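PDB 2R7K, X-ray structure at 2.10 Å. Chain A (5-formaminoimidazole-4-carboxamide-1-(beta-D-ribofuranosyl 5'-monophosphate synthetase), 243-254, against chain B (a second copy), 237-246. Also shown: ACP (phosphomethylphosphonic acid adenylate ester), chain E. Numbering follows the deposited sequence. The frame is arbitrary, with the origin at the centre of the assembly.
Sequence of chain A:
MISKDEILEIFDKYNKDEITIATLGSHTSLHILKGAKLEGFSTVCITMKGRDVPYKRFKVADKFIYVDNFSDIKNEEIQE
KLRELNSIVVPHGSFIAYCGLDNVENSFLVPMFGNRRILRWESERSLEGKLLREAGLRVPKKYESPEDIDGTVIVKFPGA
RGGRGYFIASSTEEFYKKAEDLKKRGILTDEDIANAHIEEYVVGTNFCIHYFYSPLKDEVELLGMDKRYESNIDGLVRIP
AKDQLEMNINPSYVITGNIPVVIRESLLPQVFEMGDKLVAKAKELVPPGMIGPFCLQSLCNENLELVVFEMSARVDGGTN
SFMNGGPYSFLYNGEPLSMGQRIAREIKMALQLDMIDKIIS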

ATOM      1  N   ASP A 243       4.936  49.072 -14.036  1.00 35.09           N
ATOM      2  CA  ASP A 243       5.499  48.552 -15.278  1.00 32.04           C
ATOM      3  C   ASP A 243       4.444  48.134 -16.306  1.00 32.09           C
ATOM      4  O   ASP A 243       4.653  48.286 -17.505  1.00 39.67           O
ATOM      5  N   GLN A 244       3.309  47.610 -15.853  1.00 32.58           N
ATOM      6  CA  GLN A 244       2.258  47.240 -16.798  1.00 35.27           C
ATOM      7  C   GLN A 244       1.773  48.465 -17.573  1.00 37.85           C
ATOM      8  O   GLN A 244       1.465  48.377 -18.760  1.00 38.09           O
ATOM      9  N   LEU A 245       1.685  49.599 -16.883  1.00 42.95           N
ATOM     10  CA  LEU A 245       1.237  50.850 -17.498  1.00 49.64           C
ATOM     11  C   LEU A 245       2.210  51.364 -18.549  1.00 42.86           C
ATOM     12  O   LEU A 245       1.814  52.083 -19.462  1.00 56.85           O
ATOM     13  N   GLU A 246       3.478  50.995 -18.423  1.00 46.10           N
ATOM     14  CA  GLU A 246       4.480  51.392 -19.403  1.00 44.04           C
ATOM     15  C   GLU A 246       4.539  50.466 -20.606  1.00 48.18           C
ATOM     16  O   GLU A 246       5.337  50.682 -21.514  1.00 48.94           O
ATOM     17  N   MET A 247       3.706  49.430 -20.615  1.00 42.89           N
ATOM     18  CA  MET A 247       3.761  48.439 -21.686  1.00 43.80           C
ATOM     19  C   MET A 247       2.549  48.541 -22.603  1.00 43.35           C
ATOM     20  O   MET A 247       1.468  48.971 -22.188  1.00 45.78           O
ATOM     21  N   ASN A 248       2.738  48.143 -23.852  1.00 47.90           N
ATOM     22  CA  ASN A 248       1.625  48.019 -24.776  1.00 60.80           C
ATOM     23  C   ASN A 248       1.356  46.539 -24.967  1.00 57.89           C
ATOM     24  O   ASN A 248       1.846  45.924 -25.912  1.00 59.78           O
ATOM     25  N   ILE A 249       0.590  45.964 -24.049  1.00 49.50           N
ATOM     26  CA  ILE A 249       0.399  44.524 -24.049  1.00 48.38           C
ATOM     27  C   ILE A 249      -1.061  44.157 -23.825  1.00 42.46           C
ATOM     28  O   ILE A 249      -1.712  44.668 -22.911  1.00 48.55           O
ATOM     29  N   ASN A 250      -1.581  43.280 -24.672  1.00 40.70           N
ATOM     30  CA  ASN A 250      -2.938  42.783 -24.493  1.00 48.94           C
ATOM     31  C   ASN A 250      -2.934  41.420 -23.809  1.00 46.20           C
ATOM     32  O   ASN A 250      -2.075  40.584 -24.099  1.00 37.51           O
ATOM     33  N   PRO A 251      -3.891  41.199 -22.896  1.00 45.06           N
ATOM     34  CA  PRO A 251      -4.037  39.906 -22.232  1.00 48.02           C
ATOM     35  C   PRO A 251      -4.532  38.822 -23.178  1.00 49.23           C
ATOM     36  O   PRO A 251      -5.461  39.045 -23.960  1.00 45.26           O
ATOM     37  N   SER A 252      -3.897  37.659 -23.112  1.00 47.20           N
ATOM     38  CA  SER A 252      -4.432  36.469 -23.762  1.00 38.00           C
ATOM     39  C   SER A 252      -4.671  35.392 -22.703  1.00 37.76           C
ATOM     40  O   SER A 252      -4.126  35.462 -21.604  1.00 37.17           O
ATOM     41  N   TYR A 253      -5.496  34.410 -23.036  1.00 37.73           N
ATOM     42  CA  TYR A 253      -5.937  33.416 -22.063  1.00 42.09           C
ATOM     43  C   TYR A 253      -5.761  31.993 -22.583  1.00 36.45           C
ATOM     44  O   TYR A 253      -6.682  31.182 -22.528  1.00 43.88           O
ATOM     45  N   VAL A 254      -4.573  31.706 -23.094  1.00 31.55           N
ATOM     46  CA  VAL A 254      -4.255  30.378 -23.599  1.00 35.32           C
ATOM     47  C   VAL A 254      -3.986  29.426 -22.433  1.00 36.74           C
ATOM     48  O   VAL A 254      -3.099  29.682 -21.608  1.00 34.92           O
TER
ATOM     49  N   VAL B 237      -6.799  41.110  -8.628  1.00 30.59           N
ATOM     50  CA  VAL B 237      -5.413  41.255  -9.057  1.00 24.12           C
ATOM     51  C   VAL B 237      -5.084  40.423 -10.288  1.00 29.55           C
ATOM     52  O   VAL B 237      -3.965  40.472 -10.801  1.00 32.48           O
ATOM     53  N   ARG B 238      -6.066  39.685 -10.786  1.00 31.22           N
ATOM     54  CA  ARG B 238      -5.877  38.926 -12.014  1.00 33.10           C
ATOM     55  C   ARG B 238      -6.381  39.725 -13.213  1.00 34.16           C
ATOM     56  O   ARG B 238      -6.337  39.254 -14.351  1.00 34.00           O
ATOM     57  N   ILE B 239      -6.874  40.930 -12.941  1.00 33.31           N
ATOM     58  CA  ILE B 239      -7.287  41.882 -13.984  1.00 34.31           C
ATOM     59  C   ILE B 239      -6.087  42.773 -14.294  1.00 27.29           C
ATOM     60  O   ILE B 239      -5.434  43.264 -13.375  1.00 35.41           O
ATOM     61  N   PRO B 240      -5.750  42.950 -15.585  1.00 32.38           N
ATOM     62  CA  PRO B 240      -4.595  43.801 -15.919  1.00 34.01           C
ATOM     63  C   PRO B 240      -4.754  45.208 -15.337  1.00 30.71           C
ATOM     64  O   PRO B 240      -5.871  45.702 -15.235  1.00 29.33           O
ATOM     65  N   ALA B 241      -3.643  45.816 -14.932  1.00 34.03           N
ATOM     66  CA  ALA B 241      -3.654  47.110 -14.242  1.00 38.65           C
ATOM     67  C   ALA B 241      -4.467  48.176 -14.980  1.00 38.64           C
ATOM     68  O   ALA B 241      -5.258  48.898 -14.365  1.00 37.83           O
ATOM     69  N   LYS B 242      -4.285  48.255 -16.296  1.00 36.08           N
ATOM     70  CA  LYS B 242      -4.992  49.246 -17.114  1.00 37.46           C
ATOM     71  C   LYS B 242      -6.501  49.121 -16.973  1.00 41.25           C
ATOM     72  O   LYS B 242      -7.208  50.119 -16.877  1.00 41.64           O
ATOM     73  N   ASP B 243      -6.996  47.891 -16.941  1.00 35.09           N
ATOM     74  CA  ASP B 243      -8.416  47.660 -16.694  1.00 32.04           C
ATOM     75  C   ASP B 243      -8.832  47.879 -15.237  1.00 32.09           C
ATOM     76  O   ASP B 243      -9.937  48.340 -14.970  1.00 39.67           O
ATOM     77  N   GLN B 244      -7.959  47.555 -14.286  1.00 32.58           N
ATOM     78  CA  GLN B 244      -8.299  47.791 -12.885  1.00 35.27           C
ATOM     79  C   GLN B 244      -8.534  49.280 -12.629  1.00 37.85           C
ATOM     80  O   GLN B 244      -9.407  49.654 -11.849  1.00 38.09           O
ATOM     81  N   LEU B 245      -7.729  50.120 -13.274  1.00 42.95           N
ATOM     82  CA  LEU B 245      -7.841  51.572 -13.125  1.00 49.64           C
ATOM     83  C   LEU B 245      -9.144  52.118 -13.690  1.00 42.86           C
ATOM     84  O   LEU B 245      -9.618  53.164 -13.257  1.00 56.85           O
ATOM     85  N   GLU B 246      -9.724  51.408 -14.650  1.00 46.10           N
ATOM     86  CA  GLU B 246     -10.999  51.817 -15.223  1.00 44.04           C
ATOM     87  C   GLU B 246     -12.196  51.335 -14.420  1.00 48.18           C
ATOM     88  O   GLU B 246     -13.336  51.609 -14.787  1.00 48.94           O
TER

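The contact turns on Gln244(A), whose CA-to-CB bond points toward chain B and whose side chain (chi1 m, chi2 t) delivers its amide to the start of the helix 241-245. Ala241(B) N donates to Gln244(A) OE1 at 2.9 Å with a nearly straight N-H...O angle of 168°; a backbone NH in the first turn has no acceptor within its own helix, and the glutamine supplies one. Water 2 extends this capture, donating to Gln244(A) OE1 (3.2 Å) and accepting from Lys242(B) N (3.1 Å), while water 1 accepts from Gln244(A) NE2 (2.9 Å) and donates to Ile239(B) O (2.9 Å). Farther along, Arg238(B) NH1 donates to ACP O2' at 2.8 Å, and Tyr253(A), chi1 m, brings CE1 to 3.9 Å from Arg238(B) NH1, which lies at the ring edge. Water 3 joins Tyr253(A) OH (2.7 Å) to Arg238(B) O (2.8 Å). Lys242(B), m-t-t-m, has its CA-to-CB bond sideways to chain A, but the end of the side chain comes nearer, giving a weak hydrogen bond from NZ to Leu245(A) O (3.5 Å). Its aliphatic stem packs on Leu245(A), with Lys242(B) CG 3.6 Å from Leu245(A) CD2. Leu245(A), m-t, also sets CD2 4.1 Å from Ala241(B) CB and CD1 3.9 Å from Leu245(B) CD1. Pro251(A) CG meets Pro240(B) CG at 4.1 Å, both prolines pointing inward.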

ATOM      1  CB  ASP A 243       6.453  47.405 -14.967  1.00 40.50           C
ATOM      2  CG  ASP A 243       7.549  47.823 -14.021  1.00 44.88           C
ATOM      3  OD1 ASP A 243       8.327  48.722 -14.396  1.00 46.48           O
ATOM      4  OD2 ASP A 243       7.625  47.276 -12.900  1.00 46.49           O
ATOM      5  CB  GLN A 244       1.068  46.618 -16.081  1.00 35.23           C
ATOM      6  CG  GLN A 244       1.213  45.153 -15.725  1.00 30.26           C
ATOM      7  CD  GLN A 244      -0.075  44.616 -15.160  1.00 32.06           C
ATOM      8  OE1 GLN A 244      -1.117  44.669 -15.818  1.00 35.08           O
ATOM      9  NE2 GLN A 244      -0.026  44.123 -13.925  1.00 32.75           N
ATOM     10  CB  LEU A 245       0.992  51.928 -16.437  1.00 41.71           C
ATOM     11  CG  LEU A 245      -0.077  51.557 -15.410  1.00 43.95           C
ATOM     12  CD1 LEU A 245      -0.430  52.756 -14.547  1.00 46.32           C
ATOM     13  CD2 LEU A 245      -1.316  50.991 -16.089  1.00 39.55           C
ATOM     14  CB  GLU A 246       5.857  51.454 -18.761  1.00 49.40           C
ATOM     15  CG  GLU A 246       6.083  52.693 -17.934  1.00 61.10           C
ATOM     16  CD  GLU A 246       7.402  52.648 -17.211  1.00 67.25           C
ATOM     17  OE1 GLU A 246       7.603  51.712 -16.407  1.00 72.17           O
ATOM     18  OE2 GLU A 246       8.237  53.547 -17.449  1.00 72.10           O
ATOM     19  CB  MET A 247       3.840  47.018 -21.112  1.00 39.80           C
ATOM     20  CG  MET A 247       4.956  46.791 -20.103  1.00 45.46           C
ATOM     21  SD  MET A 247       4.780  45.208 -19.246  1.00 47.24           S
ATOM     22  CE  MET A 247       5.090  44.058 -20.589  1.00 40.76           C
ATOM     23  CB  ASN A 248       1.940  48.693 -26.116  1.00 71.07           C
ATOM     24  CG  ASN A 248       2.307  50.163 -25.961  1.00 80.58           C
ATOM     25  OD1 ASN A 248       1.618  50.920 -25.271  1.00 80.18           O
ATOM     26  ND2 ASN A 248       3.399  50.572 -26.605  1.00 80.88           N
ATOM     27  CB  ILE A 249       1.308  43.851 -22.986  1.00 49.73           C
ATOM     28  CG1 ILE A 249       1.230  42.322 -23.083  1.00 50.17           C
ATOM     29  CG2 ILE A 249       0.964  44.360 -21.584  1.00 48.52           C
ATOM     30  CD1 ILE A 249       2.207  41.604 -22.174  1.00 48.42           C
ATOM     31  CB  ASN A 250      -3.654  42.687 -25.839  1.00 57.51           C
ATOM     32  CG  ASN A 250      -3.697  44.013 -26.570  1.00 64.22           C
ATOM     33  OD1 ASN A 250      -3.370  44.090 -27.754  1.00 66.35           O
ATOM     34  ND2 ASN A 250      -4.091  45.068 -25.864  1.00 59.01           N
ATOM     35  CB  PRO A 251      -5.099  40.177 -21.161  1.00 41.97           C
ATOM     36  CG  PRO A 251      -5.895  41.315 -21.701  1.00 49.92           C
ATOM     37  CD  PRO A 251      -4.889  42.175 -22.427  1.00 45.60           C
ATOM     38  CB  SER A 252      -3.482  35.973 -24.847  1.00 33.84           C
ATOM     39  OG  SER A 252      -2.155  35.931 -24.365  1.00 32.26           O
ATOM     40  CB  TYR A 253      -7.397  33.670 -21.701  1.00 36.94           C
ATOM     41  CG  TYR A 253      -7.620  35.003 -21.021  1.00 40.61           C
ATOM     42  CD1 TYR A 253      -7.742  35.084 -19.638  1.00 35.59           C
ATOM     43  CD2 TYR A 253      -7.697  36.188 -21.760  1.00 39.48           C
ATOM     44  CE1 TYR A 253      -7.949  36.295 -19.004  1.00 36.31           C
ATOM     45  CE2 TYR A 253      -7.890  37.417 -21.130  1.00 33.71           C
ATOM     46  CZ  TYR A 253      -8.019  37.460 -19.753  1.00 40.13           C
ATOM     47  OH  TYR A 253      -8.219  38.667 -19.113  1.00 38.50           O
ATOM     48  CB  VAL A 254      -2.999  30.412 -24.476  1.00 40.41           C
ATOM     49  CG1 VAL A 254      -2.802  29.063 -25.186  1.00 41.24           C
ATOM     50  CG2 VAL A 254      -3.082  31.551 -25.488  1.00 45.94           C
TER
ATOM     51  CB  VAL B 237      -4.438  40.925  -7.921  1.00 32.95           C
ATOM     52  CG1 VAL B 237      -4.703  41.849  -6.734  1.00 32.53           C
ATOM     53  CG2 VAL B 237      -4.580  39.462  -7.498  1.00 32.43           C
ATOM     54  CB  ARG B 238      -6.594  37.574 -11.944  1.00 34.58           C
ATOM     55  CG  ARG B 238      -5.881  36.480 -12.731  1.00 38.16           C
ATOM     56  CD  ARG B 238      -6.853  35.590 -13.448  1.00 45.81           C
ATOM     57  NE  ARG B 238      -6.173  34.550 -14.217  1.00 41.23           N
ATOM     58  CZ  ARG B 238      -6.707  33.932 -15.263  1.00 39.11           C
ATOM     59  NH1 ARG B 238      -7.920  34.261 -15.680  1.00 41.41           N
ATOM     60  NH2 ARG B 238      -6.024  32.987 -15.895  1.00 46.68           N
ATOM     61  CB  ILE B 239      -8.458  42.756 -13.480  1.00 35.14           C
ATOM     62  CG1 ILE B 239      -9.675  41.886 -13.174  1.00 35.37           C
ATOM     63  CG2 ILE B 239      -8.828  43.838 -14.499  1.00 38.70           C
ATOM     64  CD1 ILE B 239     -10.759  42.606 -12.398  1.00 37.05           C
ATOM     65  CB  PRO B 240      -4.615  43.841 -17.447  1.00 31.66           C
ATOM     66  CG  PRO B 240      -5.327  42.583 -17.838  1.00 33.19           C
ATOM     67  CD  PRO B 240      -6.374  42.373 -16.786  1.00 28.29           C
ATOM     68  CB  ALA B 241      -2.233  47.593 -14.006  1.00 32.22           C
ATOM     69  CB  LYS B 242      -4.578  49.128 -18.580  1.00 49.45           C
ATOM     70  CG  LYS B 242      -3.210  49.735 -18.873  1.00 54.37           C
ATOM     71  CD  LYS B 242      -2.621  49.178 -20.157  1.00 62.73           C
ATOM     72  CE  LYS B 242      -1.194  49.660 -20.376  1.00 63.21           C
ATOM     73  NZ  LYS B 242      -1.146  51.033 -20.946  1.00 63.78           N
ATOM     74  CB  ASP B 243      -8.799  46.265 -17.175  1.00 40.50           C
ATOM     75  CG  ASP B 243      -8.472  46.061 -18.631  1.00 44.88           C
ATOM     76  OD1 ASP B 243      -9.044  46.796 -19.461  1.00 46.48           O
ATOM     77  OD2 ASP B 243      -7.637  45.190 -18.951  1.00 46.49           O
ATOM     78  CB  GLN B 244      -7.189  47.310 -11.962  1.00 35.23           C
ATOM     79  CG  GLN B 244      -7.179  45.823 -11.672  1.00 30.26           C
ATOM     80  CD  GLN B 244      -6.137  45.493 -10.637  1.00 32.06           C
ATOM     81  OE1 GLN B 244      -6.172  46.022  -9.522  1.00 35.08           O
ATOM     82  NE2 GLN B 244      -5.182  44.642 -11.000  1.00 32.75           N
ATOM     83  CB  LEU B 245      -6.649  52.286 -13.772  1.00 41.71           C
ATOM     84  CG  LEU B 245      -5.296  51.904 -13.173  1.00 43.95           C
ATOM     85  CD1 LEU B 245      -4.202  52.818 -13.695  1.00 46.32           C
ATOM     86  CD2 LEU B 245      -5.345  51.926 -11.651  1.00 39.55           C
ATOM     87  CB  GLU B 246     -11.127  51.310 -16.651  1.00 49.40           C
ATOM     88  CG  GLU B 246     -10.346  52.120 -17.652  1.00 61.10           C
ATOM     89  CD  GLU B 246     -10.392  51.506 -19.024  1.00 67.25           C
ATOM     90  OE1 GLU B 246      -9.948  50.347 -19.168  1.00 72.17           O
ATOM     91  OE2 GLU B 246     -10.874  52.182 -19.958  1.00 72.10           O
TER
HETATM   92  PG  ACP E 400     -10.316  26.963 -23.903  1.00 82.19           P
HETATM   93  O1G ACP E 400      -9.416  27.429 -25.023  1.00 83.07           O
HETATM   94  O2G ACP E 400     -11.321  25.916 -24.330  1.00 80.72           O
HETATM   95  O3G ACP E 400      -9.571  26.618 -22.632  1.00 84.48           O
HETATM   96  PB  ACP E 400     -12.694  27.930 -22.407  1.00 69.14           P
HETATM   97  O1B ACP E 400     -12.239  26.804 -21.509  1.00 72.71           O
HETATM   98  O2B ACP E 400     -13.920  27.693 -23.263  1.00 69.65           O
HETATM   99  C3B ACP E 400     -11.311  28.413 -23.476  1.00 73.08           C
HETATM  100  PA  ACP E 400     -13.340  30.663 -21.913  1.00 43.50           P
HETATM  101  O1A ACP E 400     -14.798  30.924 -21.643  1.00 43.10           O
HETATM  102  O2A ACP E 400     -12.733  30.930 -23.267  1.00 46.26           O
HETATM  103  O3A ACP E 400     -13.026  29.158 -21.420  1.00 57.80           O
HETATM  104  O5' ACP E 400     -12.497  31.514 -20.853  1.00 42.97           O
HETATM  105  C5' ACP E 400     -11.094  31.654 -21.011  1.00 36.77           C
HETATM  106  C4' ACP E 400     -10.598  32.223 -19.700  1.00 41.13           C
HETATM  107  O4' ACP E 400     -11.091  33.557 -19.538  1.00 39.22           O
HETATM  108  C3' ACP E 400     -11.143  31.447 -18.512  1.00 37.53           C
HETATM  109  O3' ACP E 400     -10.318  30.329 -18.155  1.00 42.27           O
HETATM  110  C2' ACP E 400     -11.191  32.498 -17.425  1.00 41.93           C
HETATM  111  O2' ACP E 400      -9.914  32.572 -16.793  1.00 42.84           O
HETATM  112  C1' ACP E 400     -11.463  33.796 -18.182  1.00 34.38           C
HETATM  113  N9  ACP E 400     -12.915  34.073 -18.158  1.00 33.81           N
HETATM  114  C8  ACP E 400     -13.821  33.475 -18.956  1.00 31.03           C
HETATM  115  N7  ACP E 400     -15.071  33.926 -18.695  1.00 33.89           N
HETATM  116  C5  ACP E 400     -14.968  34.840 -17.711  1.00 33.30           C
HETATM  117  C6  ACP E 400     -15.906  35.713 -16.975  1.00 31.22           C
HETATM  118  N6  ACP E 400     -17.234  35.685 -17.236  1.00 34.99           N
HETATM  119  N1  ACP E 400     -15.395  36.522 -16.025  1.00 36.47           N
HETATM  120  C2  ACP E 400     -14.073  36.558 -15.753  1.00 34.20           C
HETATM  121  N3  ACP E 400     -13.162  35.795 -16.387  1.00 35.61           N
HETATM  122  C4  ACP E 400     -13.545  34.926 -17.354  1.00 28.69           C
HETATM  123  O   HOH W   1      -2.602  43.234 -12.802  1.00 31.99           O
HETATM  124  O   HOH W   2      -2.359  46.547 -18.030  1.00 37.12           O
HETATM  125  O   HOH W   3      -8.231  38.834 -16.437  1.00 32.74           O